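Leucyl-tRNA synthetase subunit alpha (Aquifex aeolicus, PDB 3PZ5) belongs to a leucine–tRNA ligase, the enzyme that charges tRNA with leucine, and forms its CP1 domain, which edits wrongly charged tRNA. Local coordinates at residues 13-18 and 23-28; 113-118 and 132-137. The protein carries 1 engineered substitution. All coordinates share one frame; numbering follows the deposited sequence.

Contact 1: 13-18 and 23-28. Engineered in segment 23-28: Leu23 (natural residue Pro).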
loop_
_atom_site.group_PDB
_atom_site.type_symbol
_atom_site.label_atom_id
_atom_site.label_comp_id
_atom_site.label_asym_id
_atom_site.label_seq_id
_atom_site.Cartn_x
_atom_site.Cartn_y
_atom_site.Cartn_z
ATOM N N LEU A 13 4.776 2.474 -11.677
ATOM C CA LEU A 13 4.220 1.166 -11.314
ATOM C C LEU A 13 5.238 0.344 -10.520
ATOM O O LEU A 13 6.408 0.249 -10.906
ATOM C CB LEU A 13 3.789 0.373 -12.555
ATOM C CG LEU A 13 2.540 0.776 -13.349
ATOM C CD1 LEU A 13 2.411 -0.116 -14.572
ATOM C CD2 LEU A 13 1.256 0.726 -12.518
ATOM N N ILE A 14 4.789 -0.252 -9.417
ATOM C CA ILE A 14 5.675 -1.008 -8.538
ATOM C C ILE A 14 5.090 -2.396 -8.279
ATOM O O ILE A 14 3.892 -2.532 -8.030
ATOM C CB ILE A 14 5.934 -0.245 -7.211
ATOM C CG1 ILE A 14 6.429 1.186 -7.499
ATOM C CG2 ILE A 14 6.930 -0.998 -6.339
ATOM C CD1 ILE A 14 6.873 1.988 -6.271
ATOM N N ARG A 15 5.941 -3.417 -8.340
ATOM C CA ARG A 15 5.497 -4.811 -8.301
ATOM C C ARG A 15 5.735 -5.490 -6.946
ATOM O O ARG A 15 6.855 -5.514 -6.437
ATOM C CB ARG A 15 6.168 -5.601 -9.435
ATOM C CG ARG A 15 5.639 -7.021 -9.637
ATOM C CD ARG A 15 5.972 -7.559 -11.026
ATOM N NE ARG A 15 5.260 -6.838 -12.079
ATOM C CZ ARG A 15 5.303 -7.143 -13.374
ATOM N NH1 ARG A 15 6.025 -8.172 -13.810
ATOM N NH2 ARG A 15 4.614 -6.414 -14.242
ATOM N N PHE A 16 4.672 -6.055 -6.384
ATOM C CA PHE A 16 4.722 -6.696 -5.078
ATOM C C PHE A 16 4.358 -8.167 -5.193
ATOM O O PHE A 16 3.186 -8.519 -5.348
ATOM C CB PHE A 16 3.756 -6.006 -4.109
ATOM C CG PHE A 16 4.216 -4.649 -3.642
ATOM C CD1 PHE A 16 4.122 -3.538 -4.475
ATOM C CD2 PHE A 16 4.725 -4.482 -2.361
ATOM C CE1 PHE A 16 4.538 -2.281 -4.041
ATOM C CE2 PHE A 16 5.144 -3.225 -1.917
ATOM C CZ PHE A 16 5.054 -2.122 -2.761
ATOM N N TYR A 17 5.363 -9.029 -5.112
ATOM C CA TYR A 17 5.130 -10.464 -5.151
ATOM C C TYR A 17 4.547 -10.949 -3.839
ATOM O O TYR A 17 5.049 -10.613 -2.770
ATOM C CB TYR A 17 6.413 -11.219 -5.508
ATOM C CG TYR A 17 6.689 -11.195 -6.993
ATOM C CD1 TYR A 17 6.226 -12.218 -7.824
ATOM C CD2 TYR A 17 7.380 -10.133 -7.575
ATOM C CE1 TYR A 17 6.463 -12.193 -9.194
ATOM C CE2 TYR A 17 7.624 -10.099 -8.946
ATOM C CZ TYR A 17 7.164 -11.131 -9.746
ATOM O OH TYR A 17 7.401 -11.093 -11.101
ATOM N N VAL A 18 3.477 -11.728 -3.940
ATOM C CA VAL A 18 2.794 -12.297 -2.787
ATOM C C VAL A 18 3.511 -13.571 -2.338
ATOM O O VAL A 18 3.812 -14.437 -3.153
ATOM C CB VAL A 18 1.316 -12.605 -3.127
ATOM C CG1 VAL A 18 0.530 -12.984 -1.877
ATOM C CG2 VAL A 18 0.673 -11.410 -3.814
ATOM N N LEU A 23 2.734 -18.269 -8.323
ATOM C CA LEU A 23 3.326 -16.988 -8.688
ATOM C C LEU A 23 2.253 -15.940 -8.943
ATOM O O LEU A 23 1.584 -15.956 -9.981
ATOM C CB LEU A 23 4.251 -17.125 -9.901
ATOM C CG LEU A 23 5.282 -16.004 -10.119
ATOM C CD1 LEU A 23 6.252 -15.893 -8.933
ATOM C CD2 LEU A 23 6.056 -16.190 -11.439
ATOM N N ILE A 24 2.093 -15.048 -7.966
ATOM C CA ILE A 24 1.158 -13.930 -8.051
ATOM C C ILE A 24 1.857 -12.661 -7.575
ATOM O O ILE A 24 2.563 -12.667 -6.566
ATOM C CB ILE A 24 -0.127 -14.167 -7.196
ATOM C CG1 ILE A 24 -0.855 -15.444 -7.645
ATOM C CG2 ILE A 24 -1.065 -12.957 -7.268
ATOM C CD1 ILE A 24 -2.091 -15.775 -6.843
ATOM N N TYR A 25 1.650 -11.574 -8.304
ATOM C CA TYR A 25 2.161 -10.280 -7.897
ATOM C C TYR A 25 1.074 -9.217 -7.992
ATOM O O TYR A 25 0.099 -9.374 -8.727
ATOM C CB TYR A 25 3.381 -9.887 -8.741
ATOM C CG TYR A 25 3.097 -9.697 -10.218
ATOM C CD1 TYR A 25 2.446 -8.550 -10.682
ATOM C CD2 TYR A 25 3.500 -10.651 -11.155
ATOM C CE1 TYR A 25 2.191 -8.363 -12.035
ATOM C CE2 TYR A 25 3.249 -10.473 -12.515
ATOM C CZ TYR A 25 2.597 -9.324 -12.946
ATOM O OH TYR A 25 2.335 -9.127 -14.285
ATOM N N ILE A 26 1.256 -8.135 -7.243
ATOM C CA ILE A 26 0.323 -7.025 -7.254
ATOM C C ILE A 26 1.034 -5.788 -7.783
ATOM O O ILE A 26 1.932 -5.239 -7.136
ATOM C CB ILE A 26 -0.265 -6.754 -5.847
ATOM C CG1 ILE A 26 -1.028 -7.981 -5.335
ATOM C CG2 ILE A 26 -1.176 -5.530 -5.871
ATOM C CD1 ILE A 26 -1.264 -7.994 -3.828
ATOM N N ASP A 27 0.647 -5.366 -8.978
ATOM C CA ASP A 27 1.144 -4.117 -9.507
ATOM C C ASP A 27 0.384 -2.975 -8.859
ATOM O O ASP A 27 -0.834 -3.039 -8.676
ATOM C CB ASP A 27 1.039 -4.070 -11.029
ATOM C CG ASP A 27 2.177 -4.812 -11.718
ATOM O OD1 ASP A 27 3.168 -5.165 -11.040
ATOM O OD2 ASP A 27 2.083 -5.036 -12.947
ATOM N N VAL A 28 1.128 -1.941 -8.501
ATOM C CA VAL A 28 0.589 -0.801 -7.793
ATOM C C VAL A 28 1.053 0.465 -8.496
ATOM O O VAL A 28 2.233 0.598 -8.827
ATOM C CB VAL A 28 1.065 -0.815 -6.316
ATOM C CG1 VAL A 28 1.087 0.581 -5.730
ATOM C CG2 VAL A 28 0.195 -1.746 -5.480
HETATM O O HOH W 1 4.045 -15.241 -5.958
#
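Arg15 lays its guanidinium flat on one face of the Tyr25 ring, the two planes 10° apart. Tyr25 CZ sits over the guanidinium centre, and Arg15 CZ lies 3.9 Å from the Tyr25 ring centroid, a cation-pi contact. Arg15 CD adds a CH-pi contact. At the guanidinium edge, Asp27 is gripped side-on: Arg15 NE reaches Asp27 OD1 at 2.9 Å and Arg15 NH2 reaches Asp27 OD2 at 3.2 Å. Both oxygens use syn lone pairs, tilted from the guanidinium plane. This two-point grip and the stack would limit its rotation. The ring of Tyr17 has Tyr25 CB over one face, 3.8 Å from its centroid. Tyr17 CE1 also touches CD1 of Leu23, an engineered residue. Arg15, Tyr17, Tyr25 and Asp27 line one face of the antiparallel hairpin of strands 12-18 and 25-30. Its hydrogen-bonded pairs, Ile14 with Val28 and Phe16 with Ile26, pack on the other face, toward Met126 and Ala124 of strand 124-127. Tyr25 CG stands between its backbone N and carbonyl carbon (chi1 64°), which sets the ring against the guanidinium. A methionine in place of Arg15 would probably leave Asp27 without its salt-bridge mate and the Tyr25 face without its cation.

Contact 2: 113-118 and 132-137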
loop_
_atom_site.group_PDB
_atom_site.type_symbol
_atom_site.label_atom_id
_atom_site.label_comp_id
_atom_site.label_asym_id
_atom_site.label_seq_id
_atom_site.Cartn_x
_atom_site.Cartn_y
_atom_site.Cartn_z
ATOM N N ALA A 113 -9.797 -2.576 1.418
ATOM C CA ALA A 113 -10.385 -1.452 2.151
ATOM C C ALA A 113 -11.314 -0.589 1.315
ATOM O O ALA A 113 -11.151 -0.476 0.098
ATOM C CB ALA A 113 -9.296 -0.590 2.773
ATOM N N ASN A 114 -12.272 0.035 1.997
ATOM C CA ASN A 114 -13.307 0.844 1.361
ATOM C C ASN A 114 -12.812 2.068 0.585
ATOM O O ASN A 114 -13.365 2.410 -0.454
ATOM C CB ASN A 114 -14.365 1.266 2.395
ATOM C CG ASN A 114 -13.800 2.139 3.505
ATOM O OD1 ASN A 114 -12.640 2.002 3.898
ATOM N ND2 ASN A 114 -14.632 3.037 4.026
ATOM N N TYR A 115 -11.761 2.708 1.094
ATOM C CA TYR A 115 -11.319 4.008 0.594
ATOM C C TYR A 115 -10.457 3.932 -0.668
ATOM O O TYR A 115 -10.040 4.960 -1.207
ATOM C CB TYR A 115 -10.596 4.778 1.705
ATOM C CG TYR A 115 -9.186 4.300 2.001
ATOM C CD1 TYR A 115 -8.080 4.941 1.438
ATOM C CD2 TYR A 115 -8.957 3.219 2.853
ATOM C CE1 TYR A 115 -6.788 4.512 1.709
ATOM C CE2 TYR A 115 -7.667 2.783 3.127
ATOM C CZ TYR A 115 -6.587 3.435 2.555
ATOM O OH TYR A 115 -5.304 3.008 2.826
ATOM N N VAL A 116 -10.184 2.717 -1.129
ATOM C CA VAL A 116 -9.428 2.519 -2.358
ATOM C C VAL A 116 -10.376 2.127 -3.479
ATOM O O VAL A 116 -11.027 1.082 -3.420
ATOM C CB VAL A 116 -8.303 1.480 -2.183
ATOM C CG1 VAL A 116 -7.605 1.208 -3.504
ATOM C CG2 VAL A 116 -7.301 1.981 -1.165
ATOM N N LEU A 117 -10.448 2.986 -4.490
ATOM C CA LEU A 117 -11.346 2.792 -5.620
ATOM C C LEU A 117 -10.699 1.958 -6.714
ATOM O O LEU A 117 -9.517 2.128 -7.016
ATOM C CB LEU A 117 -11.791 4.145 -6.186
ATOM C CG LEU A 117 -12.635 5.032 -5.266
ATOM C CD1 LEU A 117 -12.662 6.465 -5.787
ATOM C CD2 LEU A 117 -14.054 4.474 -5.104
ATOM N N TYR A 118 -11.488 1.063 -7.306
ATOM C CA TYR A 118 -11.029 0.231 -8.415
ATOM C C TYR A 118 -10.669 1.047 -9.662
ATOM O O TYR A 118 -9.810 0.642 -10.447
ATOM C CB TYR A 118 -12.074 -0.839 -8.757
ATOM C CG TYR A 118 -11.567 -1.913 -9.700
ATOM C CD1 TYR A 118 -10.352 -2.565 -9.454
ATOM C CD2 TYR A 118 -12.298 -2.284 -10.829
ATOM C CE1 TYR A 118 -9.874 -3.548 -10.310
ATOM C CE2 TYR A 118 -11.832 -3.275 -11.695
ATOM C CZ TYR A 118 -10.618 -3.903 -11.426
ATOM O OH TYR A 118 -10.134 -4.884 -12.265
ATOM N N ASP A 132 0.991 9.618 3.660
ATOM C CA ASP A 132 -0.318 9.793 3.024
ATOM C C ASP A 132 -1.410 9.746 4.089
ATOM O O ASP A 132 -1.595 8.724 4.754
ATOM C CB ASP A 132 -0.563 8.725 1.944
ATOM C CG ASP A 132 -1.868 8.947 1.179
ATOM O OD1 ASP A 132 -2.955 8.846 1.788
ATOM O OD2 ASP A 132 -1.812 9.216 -0.039
ATOM N N GLN A 133 -2.132 10.854 4.237
ATOM C CA GLN A 133 -3.121 11.010 5.304
ATOM C C GLN A 133 -4.218 9.950 5.250
ATOM O O GLN A 133 -4.655 9.441 6.287
ATOM C CB GLN A 133 -3.738 12.411 5.268
ATOM C CG GLN A 133 -4.514 12.787 6.531
ATOM C CD GLN A 133 -3.656 12.748 7.783
ATOM O OE1 GLN A 133 -2.453 13.028 7.740
ATOM N NE2 GLN A 133 -4.272 12.406 8.911
ATOM N N ARG A 134 -4.651 9.623 4.036
ATOM C CA ARG A 134 -5.682 8.617 3.836
ATOM C C ARG A 134 -5.218 7.260 4.387
ATOM O O ARG A 134 -5.969 6.587 5.101
ATOM C CB ARG A 134 -6.048 8.544 2.354
ATOM C CG ARG A 134 -7.536 8.569 2.094
ATOM C CD ARG A 134 -7.868 9.341 0.821
ATOM N NE ARG A 134 -7.888 10.791 1.046
ATOM C CZ ARG A 134 -8.584 11.664 0.319
ATOM N NH1 ARG A 134 -9.344 11.254 -0.693
ATOM N NH2 ARG A 134 -8.529 12.957 0.611
ATOM N N ASP A 135 -3.973 6.890 4.085
ATOM C CA ASP A 135 -3.349 5.679 4.639
ATOM C C ASP A 135 -3.089 5.768 6.141
ATOM O O ASP A 135 -3.116 4.753 6.835
ATOM C CB ASP A 135 -2.032 5.363 3.924
ATOM C CG ASP A 135 -2.230 4.975 2.472
ATOM O OD1 ASP A 135 -3.344 4.553 2.102
ATOM O OD2 ASP A 135 -1.255 5.088 1.699
ATOM N N TRP A 136 -2.820 6.979 6.626
ATOM C CA TRP A 136 -2.570 7.216 8.048
ATOM C C TRP A 136 -3.810 6.879 8.878
ATOM O O TRP A 136 -3.718 6.191 9.891
ATOM C CB TRP A 136 -2.146 8.670 8.285
ATOM C CG TRP A 136 -1.695 8.955 9.692
ATOM C CD1 TRP A 136 -0.436 8.799 10.194
ATOM C CD2 TRP A 136 -2.498 9.452 10.773
ATOM N NE1 TRP A 136 -0.403 9.165 11.520
ATOM C CE2 TRP A 136 -1.655 9.568 11.902
ATOM C CE3 TRP A 136 -3.849 9.810 10.899
ATOM C CZ2 TRP A 136 -2.116 10.026 13.144
ATOM C CZ3 TRP A 136 -4.310 10.265 12.136
ATOM C CH2 TRP A 136 -3.442 10.368 13.242
ATOM N N GLU A 137 -4.963 7.359 8.422
ATOM C CA GLU A 137 -6.239 7.104 9.080
ATOM C C GLU A 137 -6.542 5.606 9.189
ATOM O O GLU A 137 -6.936 5.122 10.256
ATOM C CB GLU A 137 -7.359 7.850 8.352
ATOM C CG GLU A 137 -7.284 9.365 8.536
ATOM C CD GLU A 137 -7.926 10.161 7.405
ATOM O OE1 GLU A 137 -8.012 9.655 6.264
ATOM O OE2 GLU A 137 -8.331 11.316 7.660
#
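Tyr115 points its hydroxyl at the first turn of helix 133-142, where Tyr115 OH donates to Asp135 OD1 at 2.6 Å. The two side chains cross at about a right angle. OD1 is met on its anti side, 24° out of the carboxylate plane, and lies near the plane of the phenol at the ring edge. Tyr115 belongs to a type I turn, Ala113 to Val116, after strand 107-113, which this bond ties to the helix start in the editing domain. Its CG stands between the backbone N and the carbonyl carbon (chi1 76°), which carries the ring toward the helix. One ring face meets Val116 CG2; the opposite face has Arg134 O above its rim. Arg134 CG touches Tyr115 CD1 at 3.7 Å. The Arg134 chain then bends at chi2 and chi3, and its guanidinium leads away. Asp135 has CG anti to its carbonyl carbon (chi1 -66°), which swings OD1 to the phenol. The helix start is capped by Asp132, whose OD1 accepts from Asp135 N at 3.2 Å. Each carboxylate oxygen of the buried Asp135 has a donor, Tyr115 OH on OD1 and Val128 N on OD2, and the two together probably restrict its rotation.

How the contacts relate
Contact 1 closes before contact 2 opens along the chain, and the two do not touch. Their centres are about 19 Å apart, their nearest atoms about 9 Å, and they lie on opposite sides of the chain's centre. Strand 124-127 runs between them. Its residues alternate in what they meet: Ala124 and Met126 receive side chains of the hairpin in contact 1, while Ile125 and Cys127 meet side chains of contact 2. Strand 107-113, which leads into the turn of contact 2, belongs to the same mixed sheet as the hairpin. In relatives, the start of the helix in 132-137 borders the editing pocket, so contact 2 is probably the nearer to that site.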